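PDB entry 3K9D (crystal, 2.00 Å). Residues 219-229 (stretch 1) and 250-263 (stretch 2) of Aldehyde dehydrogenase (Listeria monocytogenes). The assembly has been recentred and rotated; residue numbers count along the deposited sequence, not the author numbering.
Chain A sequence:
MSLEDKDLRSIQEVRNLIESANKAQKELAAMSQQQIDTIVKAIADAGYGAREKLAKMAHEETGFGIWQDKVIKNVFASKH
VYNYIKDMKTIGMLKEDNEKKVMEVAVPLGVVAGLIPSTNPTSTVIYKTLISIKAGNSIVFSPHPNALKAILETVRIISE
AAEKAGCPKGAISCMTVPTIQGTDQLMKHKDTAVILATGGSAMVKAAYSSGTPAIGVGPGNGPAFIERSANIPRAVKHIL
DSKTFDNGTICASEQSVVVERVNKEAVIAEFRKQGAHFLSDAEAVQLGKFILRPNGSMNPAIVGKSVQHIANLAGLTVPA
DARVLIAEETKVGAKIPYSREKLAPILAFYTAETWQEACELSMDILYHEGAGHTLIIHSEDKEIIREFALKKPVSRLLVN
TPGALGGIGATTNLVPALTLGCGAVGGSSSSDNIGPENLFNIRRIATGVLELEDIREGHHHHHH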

# COMPACT_ATOMS: atom_id res chain seq x y z
N PRO A 219 13.51 10.58 3.86
CA PRO A 219 14.30 11.56 4.62
C PRO A 219 13.44 12.77 4.95
O PRO A 219 12.69 13.25 4.10
CB PRO A 219 15.42 11.94 3.64
CG PRO A 219 15.42 10.88 2.59
CD PRO A 219 14.00 10.44 2.48
N GLY A 220 13.52 13.22 6.20
CA GLY A 220 12.84 14.45 6.63
C GLY A 220 13.74 15.66 6.48
O GLY A 220 14.83 15.72 7.05
N ASN A 221 13.30 16.64 5.71
CA ASN A 221 14.14 17.80 5.43
C ASN A 221 13.32 19.09 5.52
O ASN A 221 13.49 20.00 4.73
CB ASN A 221 14.82 17.63 4.07
CG ASN A 221 15.92 18.64 3.82
OD1 ASN A 221 16.60 19.11 4.74
ND2 ASN A 221 16.09 19.00 2.56
N GLY A 222 12.45 19.15 6.53
CA GLY A 222 11.37 20.13 6.54
C GLY A 222 11.80 21.56 6.80
O GLY A 222 12.40 21.84 7.83
N PRO A 223 11.51 22.47 5.84
CA PRO A 223 11.63 23.91 6.12
C PRO A 223 10.61 24.37 7.15
O PRO A 223 9.50 23.80 7.23
CB PRO A 223 11.34 24.57 4.76
CG PRO A 223 11.51 23.48 3.74
CD PRO A 223 11.06 22.23 4.46
N ALA A 224 10.98 25.39 7.94
CA ALA A 224 10.02 26.08 8.82
C ALA A 224 9.91 27.52 8.37
O ALA A 224 10.82 28.31 8.58
CB ALA A 224 10.47 26.02 10.27
N PHE A 225 8.79 27.86 7.75
CA PHE A 225 8.54 29.21 7.24
C PHE A 225 7.85 30.05 8.34
O PHE A 225 6.68 29.85 8.66
CB PHE A 225 7.74 29.15 5.91
CG PHE A 225 7.34 30.51 5.35
CD1 PHE A 225 8.16 31.62 5.47
CD2 PHE A 225 6.14 30.64 4.67
CE1 PHE A 225 7.77 32.85 4.96
CE2 PHE A 225 5.74 31.86 4.14
CZ PHE A 225 6.56 32.97 4.29
N ILE A 226 8.60 30.96 8.94
CA ILE A 226 8.00 31.90 9.86
C ILE A 226 7.52 33.04 8.98
O ILE A 226 8.31 33.90 8.56
CB ILE A 226 9.00 32.44 10.91
CG1 ILE A 226 9.71 31.30 11.64
CG2 ILE A 226 8.30 33.38 11.87
CD1 ILE A 226 10.81 31.79 12.63
N GLU A 227 6.23 33.01 8.67
CA GLU A 227 5.62 33.98 7.80
C GLU A 227 5.42 35.26 8.62
O GLU A 227 5.44 35.21 9.84
CB GLU A 227 4.32 33.39 7.23
CG GLU A 227 3.63 34.22 6.17
CD GLU A 227 2.60 35.16 6.75
OE1 GLU A 227 2.05 34.85 7.83
OE2 GLU A 227 2.33 36.20 6.12
N ARG A 228 5.26 36.41 7.95
CA ARG A 228 5.29 37.70 8.63
C ARG A 228 4.17 37.94 9.65
O ARG A 228 4.34 38.71 10.59
CB ARG A 228 5.39 38.86 7.63
CG ARG A 228 4.15 39.11 6.79
CD ARG A 228 4.37 40.32 5.87
NE ARG A 228 5.31 40.01 4.80
CZ ARG A 228 5.75 40.88 3.89
NH1 ARG A 228 5.37 42.14 3.92
NH2 ARG A 228 6.60 40.49 2.95
N SER A 229 3.04 37.25 9.49
CA SER A 229 1.96 37.37 10.46
C SER A 229 2.21 36.61 11.77
O SER A 229 1.43 36.76 12.70
CB SER A 229 0.61 36.94 9.85
OG SER A 229 0.51 35.53 9.79
N ILE A 250 14.60 13.04 15.70
CA ILE A 250 13.30 12.80 15.08
C ILE A 250 13.28 13.45 13.69
O ILE A 250 13.69 14.60 13.54
CB ILE A 250 12.15 13.29 16.02
CG1 ILE A 250 12.13 12.43 17.30
CG2 ILE A 250 10.78 13.23 15.32
CD1 ILE A 250 11.15 12.91 18.35
N CYS A 251 12.81 12.70 12.68
CA CYS A 251 12.82 13.12 11.26
C CYS A 251 11.84 14.23 10.88
O CYS A 251 12.02 14.90 9.86
CB CYS A 251 12.51 11.90 10.39
SG CYS A 251 11.00 11.07 10.91
N ALA A 252 10.80 14.44 11.69
CA ALA A 252 9.83 15.51 11.46
C ALA A 252 10.29 16.89 12.02
O ALA A 252 9.63 17.91 11.81
CB ALA A 252 8.48 15.12 12.01
N SER A 253 11.46 16.92 12.65
CA SER A 253 12.07 18.16 13.12
C SER A 253 12.59 19.00 11.95
O SER A 253 12.89 18.47 10.87
CB SER A 253 13.16 17.88 14.17
OG SER A 253 14.30 17.29 13.59
N GLU A 254 12.66 20.31 12.18
CA GLU A 254 13.02 21.34 11.21
C GLU A 254 14.45 21.18 10.71
O GLU A 254 15.31 20.74 11.45
CB GLU A 254 12.89 22.73 11.86
CG GLU A 254 11.51 23.10 12.42
CD GLU A 254 11.15 22.49 13.79
OE1 GLU A 254 11.95 21.74 14.37
OE2 GLU A 254 10.04 22.78 14.27
N GLN A 255 14.71 21.55 9.46
CA GLN A 255 16.07 21.50 8.92
C GLN A 255 16.57 22.85 8.40
O GLN A 255 17.77 23.10 8.26
CB GLN A 255 16.18 20.40 7.85
CG GLN A 255 16.07 18.99 8.42
CD GLN A 255 17.26 18.63 9.31
OE1 GLN A 255 18.36 19.13 9.10
NE2 GLN A 255 17.03 17.76 10.30
N SER A 256 15.62 23.73 8.14
CA SER A 256 15.91 25.10 7.76
C SER A 256 14.85 26.03 8.33
O SER A 256 13.74 25.59 8.67
CB SER A 256 16.02 25.26 6.23
OG SER A 256 14.81 24.93 5.56
N VAL A 257 15.23 27.30 8.48
CA VAL A 257 14.31 28.38 8.76
C VAL A 257 14.25 29.28 7.53
O VAL A 257 15.27 29.68 6.99
CB VAL A 257 14.68 29.19 10.05
CG1 VAL A 257 13.62 30.26 10.33
CG2 VAL A 257 14.81 28.28 11.27
N VAL A 258 13.04 29.56 7.07
CA VAL A 258 12.82 30.47 5.96
C VAL A 258 12.05 31.66 6.54
O VAL A 258 11.06 31.46 7.21
CB VAL A 258 11.99 29.79 4.82
CG1 VAL A 258 11.73 30.78 3.67
CG2 VAL A 258 12.73 28.54 4.28
N VAL A 259 12.55 32.88 6.32
CA VAL A 259 11.89 34.11 6.79
C VAL A 259 11.74 35.07 5.63
O VAL A 259 12.51 35.00 4.67
CB VAL A 259 12.71 34.84 7.94
CG1 VAL A 259 13.09 33.87 9.03
CG2 VAL A 259 13.95 35.49 7.39
N GLU A 260 10.75 35.96 5.72
CA GLU A 260 10.65 37.09 4.80
C GLU A 260 11.62 38.18 5.25
O GLU A 260 11.94 38.28 6.44
CB GLU A 260 9.21 37.63 4.74
CG GLU A 260 8.25 36.77 3.91
CD GLU A 260 6.80 36.97 4.28
OE1 GLU A 260 6.41 36.64 5.42
OE2 GLU A 260 6.02 37.46 3.44
N ARG A 261 12.10 38.99 4.31
CA ARG A 261 13.11 40.03 4.59
C ARG A 261 12.67 41.04 5.64
O ARG A 261 13.47 41.43 6.50
CB ARG A 261 13.51 40.78 3.31
CG ARG A 261 14.65 41.79 3.52
CD ARG A 261 15.21 42.29 2.20
NE ARG A 261 15.65 41.19 1.35
CZ ARG A 261 16.89 40.73 1.30
NH1 ARG A 261 17.85 41.27 2.04
NH2 ARG A 261 17.18 39.71 0.51
N VAL A 262 11.39 41.44 5.59
CA VAL A 262 10.85 42.42 6.53
C VAL A 262 10.89 41.91 7.98
O VAL A 262 10.91 42.70 8.92
CB VAL A 262 9.40 42.89 6.16
CG1 VAL A 262 9.39 43.72 4.88
CG2 VAL A 262 8.44 41.72 6.06
N ASN A 263 10.94 40.59 8.14
CA ASN A 263 10.86 39.96 9.44
C ASN A 263 12.20 39.39 9.91
O ASN A 263 12.28 38.87 11.02
CB ASN A 263 9.80 38.87 9.40
CG ASN A 263 8.91 38.88 10.62
OD1 ASN A 263 8.92 39.82 11.42
ND2 ASN A 263 8.12 37.84 10.76
O HOH W 1 15.01 22.27 4.88
O HOH W 2 11.48 17.32 8.64
O HOH W 3 8.70 36.25 7.64
O HOH W 4 3.26 37.01 3.92
O HOH W 5 5.88 38.29 12.53

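Two parallel strands, joined mainly by backbone hydrogen bonds, form the centre of this contact, which buries 909 Å² in total. Pro219 makes no contact. Gly220 follows, and its CA lies 3.4 Å from Cys251 O in a CA-H...O contact. An ideal CB on Gly220 would sit 1.9 Å from Cys251 O, a clash, so glycine suits the place. Asn221 points its CB away, but its OD1 returns to 3.4 Å from Gln255 CB. Gly222 O accepts a hydrogen bond from Gln255 N at 2.8 Å. Its N is served by water 2, which also donates to Cys251 O and Ser253 O and so fills the gap beside the turn.

Pro223 has no NH to donate, and none is needed here. Its ring shares a face of the sheet with Ser256, Phe225 and Val258, and Pro223 CB packs 4.2 Å from Val258 CG2. Ala224 bonds through both backbone groups: its N to Ser256 O at 2.9 Å, and its O to Val258 N at 3.0 Å. The small Ala224 CB fits 3.8 Å from Glu254 CG. Phe225 CD1 lies 4.1 Å from Val258 CG1, an apolar contact in a buried setting. Ile226 N donates to Val258 O at 3.0 Å, while its CD1 meets Val257 CG1 at 3.9 Å on the other face. Beyond this the strands part. Water 3 bridges the opening, donating to Ile226 O and accepting from Glu260 N.

Glu227 turns its CB away; water 4 links its OE2 to Glu260 OE2. Arg228 closes the contact. Arg228 N donates to Glu260 OE1 at 2.8 Å, and Arg228 NE forms a salt bridge with Glu260 OE2 at 3.0 Å. Thus one buried carboxylate binds both backbone and side chain. Val262 CG2 covers one guanidinium face, 3.6 Å from Arg228 CZ. Ser229 makes no contact across.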